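Local coordinates for protein sulfite reductase [ferredoxin] (Mycobacterium tuberculosis, PDB 1ZJ8) that reduces sulfite to sulfide, probably with electrons from ferredoxin, using a siroheme and a [4Fe-4S] cluster, at residues R289-R294 against E319-K324; E549-R552 against I558-E561. All coordinates share one frame; numbering follows the deposited sequence.

Contact 1. Residues R289-R294 against E319-K324; sequences RDYGYR and ETEYLK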
ATOM      1  N   ARG A 289      -3.146  15.544  14.209  1.00 48.40           N
ATOM      2  CA  ARG A 289      -4.429  16.260  14.133  1.00 48.43           C
ATOM      3  C   ARG A 289      -4.269  17.712  14.579  1.00 48.78           C
ATOM      4  O   ARG A 289      -4.751  18.633  13.909  1.00 49.12           O
ATOM      5  CB  ARG A 289      -5.498  15.563  14.982  1.00 48.52           C
ATOM      6  CG  ARG A 289      -6.877  16.287  15.039  1.00 48.65           C
ATOM      7  CD  ARG A 289      -7.750  15.786  16.196  1.00 48.12           C
ATOM      8  NE  ARG A 289      -6.980  15.763  17.438  1.00 48.47           N
ATOM      9  CZ  ARG A 289      -7.315  15.112  18.549  1.00 48.03           C
ATOM     10  NH1 ARG A 289      -8.445  14.410  18.621  1.00 48.05           N
ATOM     11  NH2 ARG A 289      -6.499  15.165  19.600  1.00 47.86           N
ATOM     12  N   ASP A 290      -3.567  17.917  15.690  1.00 48.87           N
ATOM     13  CA  ASP A 290      -3.503  19.237  16.323  1.00 48.86           C
ATOM     14  C   ASP A 290      -2.442  20.188  15.705  1.00 49.11           C
ATOM     15  O   ASP A 290      -2.661  21.406  15.635  1.00 49.19           O
ATOM     16  CB  ASP A 290      -3.314  19.053  17.846  1.00 48.64           C
ATOM     17  CG  ASP A 290      -4.500  18.291  18.515  1.00 47.80           C
ATOM     18  OD1 ASP A 290      -5.639  18.362  18.014  1.00 47.20           O
ATOM     19  OD2 ASP A 290      -4.303  17.618  19.544  1.00 46.01           O
ATOM     20  N   TYR A 291      -1.324  19.640  15.232  1.00 49.30           N
ATOM     21  CA  TYR A 291      -0.212  20.459  14.720  1.00 49.55           C
ATOM     22  C   TYR A 291       0.127  20.255  13.227  1.00 49.95           C
ATOM     23  O   TYR A 291       0.978  20.967  12.676  1.00 50.33           O
ATOM     24  CB  TYR A 291       1.049  20.184  15.543  1.00 49.49           C
ATOM     25  CG  TYR A 291       1.060  20.745  16.965  1.00 49.84           C
ATOM     26  CD1 TYR A 291       0.364  20.104  18.005  1.00 49.55           C
ATOM     27  CD2 TYR A 291       1.821  21.893  17.282  1.00 49.10           C
ATOM     28  CE1 TYR A 291       0.407  20.613  19.311  1.00 49.58           C
ATOM     29  CE2 TYR A 291       1.870  22.398  18.570  1.00 48.50           C
ATOM     30  CZ  TYR A 291       1.162  21.764  19.578  1.00 49.16           C
ATOM     31  OH  TYR A 291       1.220  22.278  20.850  1.00 48.94           O
ATOM     32  N   GLY A 292      -0.505  19.282  12.572  1.00 50.09           N
ATOM     33  CA  GLY A 292      -0.330  19.105  11.133  1.00 50.03           C
ATOM     34  C   GLY A 292      -0.895  20.273  10.337  1.00 50.09           C
ATOM     35  O   GLY A 292      -1.897  20.875  10.722  1.00 50.12           O
ATOM     36  N   TYR A 293      -0.253  20.581   9.215  1.00 50.30           N
ATOM     37  CA  TYR A 293      -0.650  21.711   8.372  1.00 50.43           C
ATOM     38  C   TYR A 293      -1.973  21.434   7.655  1.00 50.73           C
ATOM     39  O   TYR A 293      -2.219  20.308   7.233  1.00 50.87           O
ATOM     40  CB  TYR A 293       0.457  22.018   7.362  1.00 49.99           C
ATOM     41  CG  TYR A 293       1.829  22.210   7.984  1.00 49.60           C
ATOM     42  CD1 TYR A 293       1.979  22.800   9.237  1.00 49.65           C
ATOM     43  CD2 TYR A 293       2.979  21.830   7.309  1.00 49.82           C
ATOM     44  CE1 TYR A 293       3.245  22.995   9.807  1.00 49.72           C
ATOM     45  CE2 TYR A 293       4.260  22.036   7.870  1.00 50.03           C
ATOM     46  CZ  TYR A 293       4.382  22.620   9.123  1.00 49.54           C
ATOM     47  OH  TYR A 293       5.624  22.817   9.700  1.00 49.10           O
ATOM     48  N   ARG A 294      -2.830  22.455   7.551  1.00 50.98           N
ATOM     49  CA  ARG A 294      -4.164  22.311   6.927  1.00 51.16           C
ATOM     50  C   ARG A 294      -4.464  23.473   5.954  1.00 51.50           C
ATOM     51  O   ARG A 294      -5.619  23.900   5.787  1.00 51.40           O
ATOM     52  CB  ARG A 294      -5.261  22.176   8.005  1.00 51.28           C
ATOM     53  CG  ARG A 294      -4.978  21.091   9.074  1.00 50.90           C
ATOM     54  CD  ARG A 294      -5.991  21.088  10.213  1.00 50.19           C
ATOM     55  NE  ARG A 294      -7.136  20.220   9.936  1.00 49.44           N
ATOM     56  CZ  ARG A 294      -7.493  19.143  10.647  1.00 48.94           C
ATOM     57  NH1 ARG A 294      -6.815  18.770  11.734  1.00 48.53           N
ATOM     58  NH2 ARG A 294      -8.567  18.444  10.279  1.00 47.38           N
ATOM     59  N   GLU A 319       5.701  13.692  24.305  1.00 49.04           N
ATOM     60  CA  GLU A 319       5.837  13.332  25.727  1.00 49.19           C
ATOM     61  C   GLU A 319       5.221  14.328  26.707  1.00 49.18           C
ATOM     62  O   GLU A 319       4.656  13.911  27.712  1.00 49.25           O
ATOM     63  CB  GLU A 319       7.305  13.154  26.094  1.00 48.97           C
ATOM     64  CG  GLU A 319       7.938  11.970  25.453  1.00 48.81           C
ATOM     65  CD  GLU A 319       9.434  12.010  25.553  1.00 49.07           C
ATOM     66  OE1 GLU A 319       9.964  13.068  25.949  1.00 49.25           O
ATOM     67  OE2 GLU A 319      10.078  10.988  25.228  1.00 48.98           O
ATOM     68  N   THR A 320       5.336  15.625  26.432  1.00 49.12           N
ATOM     69  CA  THR A 320       4.914  16.626  27.408  1.00 49.42           C
ATOM     70  C   THR A 320       3.473  17.093  27.236  1.00 49.34           C
ATOM     71  O   THR A 320       2.793  17.352  28.220  1.00 49.59           O
ATOM     72  CB  THR A 320       5.839  17.848  27.422  1.00 49.72           C
ATOM     73  OG1 THR A 320       5.820  18.483  26.130  1.00 51.36           O
ATOM     74  CG2 THR A 320       7.261  17.424  27.812  1.00 49.55           C
ATOM     75  N   GLU A 321       2.996  17.194  26.006  1.00 49.12           N
ATOM     76  CA  GLU A 321       1.638  17.671  25.797  1.00 48.94           C
ATOM     77  C   GLU A 321       0.615  16.550  25.754  1.00 48.71           C
ATOM     78  O   GLU A 321      -0.511  16.750  26.184  1.00 48.99           O
ATOM     79  CB  GLU A 321       1.562  18.522  24.528  1.00 49.21           C
ATOM     80  CG  GLU A 321       2.623  19.626  24.487  1.00 49.18           C
ATOM     81  CD  GLU A 321       2.398  20.618  23.368  1.00 48.88           C
ATOM     82  OE1 GLU A 321       1.234  20.752  22.919  1.00 48.31           O
ATOM     83  OE2 GLU A 321       3.388  21.263  22.947  1.00 47.27           O
ATOM     84  N   TYR A 322       0.987  15.373  25.250  1.00 48.52           N
ATOM     85  CA  TYR A 322      -0.001  14.284  25.035  1.00 48.21           C
ATOM     86  C   TYR A 322       0.159  13.059  25.977  1.00 48.13           C
ATOM     87  O   TYR A 322      -0.820  12.639  26.588  1.00 48.26           O
ATOM     88  CB  TYR A 322      -0.041  13.891  23.542  1.00 47.45           C
ATOM     89  CG  TYR A 322      -0.609  15.002  22.691  1.00 46.95           C
ATOM     90  CD1 TYR A 322       0.209  16.023  22.213  1.00 46.41           C
ATOM     91  CD2 TYR A 322      -1.977  15.061  22.406  1.00 46.62           C
ATOM     92  CE1 TYR A 322      -0.312  17.057  21.450  1.00 46.52           C
ATOM     93  CE2 TYR A 322      -2.515  16.104  21.643  1.00 46.14           C
ATOM     94  CZ  TYR A 322      -1.676  17.094  21.171  1.00 46.27           C
ATOM     95  OH  TYR A 322      -2.178  18.123  20.414  1.00 46.04           O
ATOM     96  N   LEU A 323       1.366  12.503  26.108  1.00 48.10           N
ATOM     97  CA  LEU A 323       1.574  11.341  26.992  1.00 48.25           C
ATOM     98  C   LEU A 323       1.689  11.745  28.459  1.00 48.59           C
ATOM     99  O   LEU A 323       1.404  10.937  29.348  1.00 48.69           O
ATOM    100  CB  LEU A 323       2.832  10.547  26.609  1.00 47.96           C
ATOM    101  CG  LEU A 323       2.812   9.778  25.284  1.00 47.85           C
ATOM    102  CD1 LEU A 323       4.193   9.208  24.976  1.00 48.24           C
ATOM    103  CD2 LEU A 323       1.768   8.665  25.282  1.00 47.75           C
ATOM    104  N   LYS A 324       2.127  12.986  28.699  1.00 48.67           N
ATOM    105  CA  LYS A 324       2.508  13.464  30.032  1.00 48.39           C
ATOM    106  C   LYS A 324       3.553  12.551  30.676  1.00 48.37           C
ATOM    107  O   LYS A 324       3.552  12.384  31.891  1.00 48.78           O
ATOM    108  CB  LYS A 324       1.300  13.595  30.962  1.00 48.33           C
ATOM    109  CG  LYS A 324       0.046  14.188  30.343  1.00 49.18           C
ATOM    110  CD  LYS A 324       0.227  15.635  29.889  1.00 49.38           C
ATOM    111  CE  LYS A 324      -1.109  16.395  29.928  1.00 48.97           C
ATOM    112  NZ  LYS A 324      -2.228  15.641  29.309  1.00 48.15           N
TER
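Asp290 and Tyr322 mark where the two backbones come nearest, with 10.6 Å still separating their CA atoms; side chains must span that gap. Residues 289-291 finish helix 277-291 before the chain leaves helical geometry at Gly292, while 319-323 lie in the closing part of helix 311-323, which widens there into a pi-type turn; Lys324, with positive phi, is the first residue to leave helical geometry. Tyr322 reaches across with its ring, and its OH donates to OD2 of Asp290 at 2.4 Å, a length too short to be taken literally at 2.8 Å resolution. The carboxylate lies at the ring's edge and nearly in its plane, the two planes being 22° apart. Arg289 takes hold of Asp290 side-on, NE coming in from above the carboxylate plane at 3.0 Å from OD1 and NH2 lying 3.3 Å from OD2, so OD2 serves both the phenol and the guanidinium. Beside this runs a reciprocal bond. Tyr291 sends its OH back to Glu321 at 2.6 Å, OE1 accepting through its syn lone pair, with ring and carboxylate planes at 65°. Between the two bonds the rings touch obliquely, Tyr322 OH lying in the plane of the Tyr291 ring, 3.8 Å from its CE1. Tyr291 also meets the ring of Trp309, and Tyr322 rests on Ala283, Ser286 and Val287 of helix 277-291. Two tyrosine–carboxylate hydrogen bonds running in opposite senses thus join the C-terminal ends of two helices at the protein surface, in the first nitrite and sulfite reductase 4Fe-4S domain region, away from siroheme and cluster.

Contact 2. Residues E549-R552 against I558-E561; sequences EGER and IRAE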
ATOM      1  N   GLU A 549      31.239  -8.955  -9.164  1.00 65.07           N
ATOM      2  CA  GLU A 549      30.854 -10.293  -8.755  1.00 65.11           C
ATOM      3  C   GLU A 549      30.199 -10.244  -7.368  1.00 64.89           C
ATOM      4  O   GLU A 549      30.799  -9.775  -6.399  1.00 64.84           O
ATOM      5  CB  GLU A 549      32.076 -11.223  -8.781  1.00 65.77           C
ATOM      6  CG  GLU A 549      32.807 -11.288 -10.169  1.00 66.84           C
ATOM      7  CD  GLU A 549      33.743 -10.079 -10.485  1.00 68.51           C
ATOM      8  OE1 GLU A 549      34.045  -9.248  -9.580  1.00 68.64           O
ATOM      9  OE2 GLU A 549      34.175  -9.967 -11.659  1.00 68.24           O
ATOM     10  N   GLY A 550      28.952 -10.706  -7.300  1.00 64.39           N
ATOM     11  CA  GLY A 550      28.142 -10.645  -6.076  1.00 63.84           C
ATOM     12  C   GLY A 550      27.465  -9.298  -5.856  1.00 63.40           C
ATOM     13  O   GLY A 550      26.882  -9.067  -4.793  1.00 63.27           O
ATOM     14  N   GLU A 551      27.526  -8.415  -6.859  1.00 62.69           N
ATOM     15  CA  GLU A 551      27.072  -7.030  -6.692  1.00 62.19           C
ATOM     16  C   GLU A 551      25.571  -6.902  -6.891  1.00 61.60           C
ATOM     17  O   GLU A 551      25.011  -7.468  -7.823  1.00 61.91           O
ATOM     18  CB  GLU A 551      27.783  -6.089  -7.666  1.00 62.12           C
ATOM     19  CG  GLU A 551      27.648  -4.619  -7.263  1.00 62.33           C
ATOM     20  CD  GLU A 551      28.172  -3.647  -8.303  1.00 62.25           C
ATOM     21  OE1 GLU A 551      28.369  -4.057  -9.467  1.00 62.52           O
ATOM     22  OE2 GLU A 551      28.376  -2.462  -7.954  1.00 62.31           O
ATOM     23  N   ARG A 552      24.924  -6.133  -6.030  1.00 60.81           N
ATOM     24  CA  ARG A 552      23.501  -5.834  -6.201  1.00 60.35           C
ATOM     25  C   ARG A 552      23.280  -4.765  -7.272  1.00 59.15           C
ATOM     26  O   ARG A 552      24.169  -3.979  -7.583  1.00 58.89           O
ATOM     27  CB  ARG A 552      22.860  -5.405  -4.868  1.00 60.41           C
ATOM     28  CG  ARG A 552      22.410  -6.595  -3.988  1.00 61.59           C
ATOM     29  CD  ARG A 552      22.146  -6.202  -2.531  1.00 62.47           C
ATOM     30  NE  ARG A 552      21.504  -4.879  -2.410  1.00 64.77           N
ATOM     31  CZ  ARG A 552      22.004  -3.808  -1.773  1.00 64.86           C
ATOM     32  NH1 ARG A 552      23.186  -3.865  -1.150  1.00 64.50           N
ATOM     33  NH2 ARG A 552      21.301  -2.662  -1.744  1.00 64.19           N
ATOM     34  N   ILE A 558      25.397   3.032  -9.013  1.00 62.48           N
ATOM     35  CA  ILE A 558      26.263   4.124  -8.584  1.00 63.35           C
ATOM     36  C   ILE A 558      27.234   4.530  -9.708  1.00 63.96           C
ATOM     37  O   ILE A 558      27.418   5.720  -9.955  1.00 63.87           O
ATOM     38  CB  ILE A 558      27.035   3.803  -7.262  1.00 63.66           C
ATOM     39  CG1 ILE A 558      28.156   2.742  -7.506  1.00 64.31           C
ATOM     40  CG2 ILE A 558      26.015   3.485  -6.136  1.00 63.54           C
ATOM     41  CD1 ILE A 558      28.602   1.893  -6.250  1.00 63.87           C
ATOM     42  N   ARG A 559      27.800   3.557 -10.423  1.00 64.71           N
ATOM     43  CA  ARG A 559      29.006   3.818 -11.207  1.00 65.43           C
ATOM     44  C   ARG A 559      28.916   3.695 -12.734  1.00 66.09           C
ATOM     45  O   ARG A 559      29.598   4.436 -13.442  1.00 66.58           O
ATOM     46  CB  ARG A 559      30.142   2.937 -10.684  1.00 65.46           C
ATOM     47  CG  ARG A 559      29.858   1.450 -10.708  1.00 65.38           C
ATOM     48  CD  ARG A 559      31.138   0.706 -10.955  1.00 65.38           C
ATOM     49  NE  ARG A 559      30.919  -0.702 -11.247  1.00 65.77           N
ATOM     50  CZ  ARG A 559      30.786  -1.661 -10.333  1.00 65.80           C
ATOM     51  NH1 ARG A 559      30.826  -1.373  -9.030  1.00 65.29           N
ATOM     52  NH2 ARG A 559      30.602  -2.919 -10.737  1.00 65.01           N
ATOM     53  N   ALA A 560      28.116   2.777 -13.259  1.00 66.56           N
ATOM     54  CA  ALA A 560      28.102   2.588 -14.711  1.00 66.90           C
ATOM     55  C   ALA A 560      27.804   3.904 -15.448  1.00 67.16           C
ATOM     56  O   ALA A 560      27.138   4.794 -14.919  1.00 66.88           O
ATOM     57  CB  ALA A 560      27.112   1.509 -15.096  1.00 67.04           C
ATOM     58  N   GLU A 561      28.316   4.027 -16.664  1.00 67.48           N
ATOM     59  CA  GLU A 561      28.131   5.253 -17.430  1.00 67.87           C
ATOM     60  C   GLU A 561      26.641   5.489 -17.683  1.00 67.74           C
ATOM     61  O   GLU A 561      25.857   4.550 -17.746  1.00 67.87           O
ATOM     62  CB  GLU A 561      28.906   5.177 -18.742  1.00 68.13           C
ATOM     63  CG  GLU A 561      30.418   4.982 -18.565  1.00 68.68           C
ATOM     64  CD  GLU A 561      31.086   4.377 -19.797  1.00 69.18           C
ATOM     65  OE1 GLU A 561      30.476   3.495 -20.455  1.00 70.63           O
ATOM     66  OE2 GLU A 561      32.232   4.782 -20.107  1.00 70.70           O
TER
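Glu551, in the loop that leads into helix 553-559, faces Arg559 across that short helix, their CA atoms 11.9 Å apart. The motif is a salt bridge spanning one short helix, from Glu551, which precedes the N-cap residue Arg552, to Arg559 in the weakly bonded last part of the helix. The side chains reach toward each other, and their charged groups meet. Glu551 is extended, CG anti to the backbone N (chi1 -163°), which carries the carboxylate straight out from the loop. Arg559 starts with CG lodged between its backbone N and carbonyl carbon and bends at chi2 before presenting its guanidinium. The ion pair is Glu551 OE1 to Arg559 NH2 at 2.8 Å, and the second oxygen, OE2, lies 2.9 Å from NH1, so each oxygen faces its own nitrogen. Although the two planes are only 16° apart, the carboxylate of this salt bridge meets the guanidinium obliquely. Glu551 is buried while Arg559 is exposed, so the arginine probably offsets a carboxylate charge set back from solvent. Arg559 also touches Ser548, whose backbone N makes a weak hydrogen bond to Glu551 OE1.

In the fold
From the N terminus, contact 1 comes first. It closes a mostly helical excursion of 24 residues, in which the chain leaves helix 277-291, passes through helix 302-309 and returns along helix 311-323. Contact 2 follows much later, near the C terminus, and closes a far shorter loop that holds little more than helix 553-559. The two are in series, neither nesting nor crossing, and their centres lie 45 Å apart, with nearest atoms about 32 Å apart. Each belongs to a different one of the two nitrite and sulfite reductase 4Fe-4S domain regions of the chain: contact 1 joins two helices of the first, and contact 2 ties a loop to its own following helix in the second.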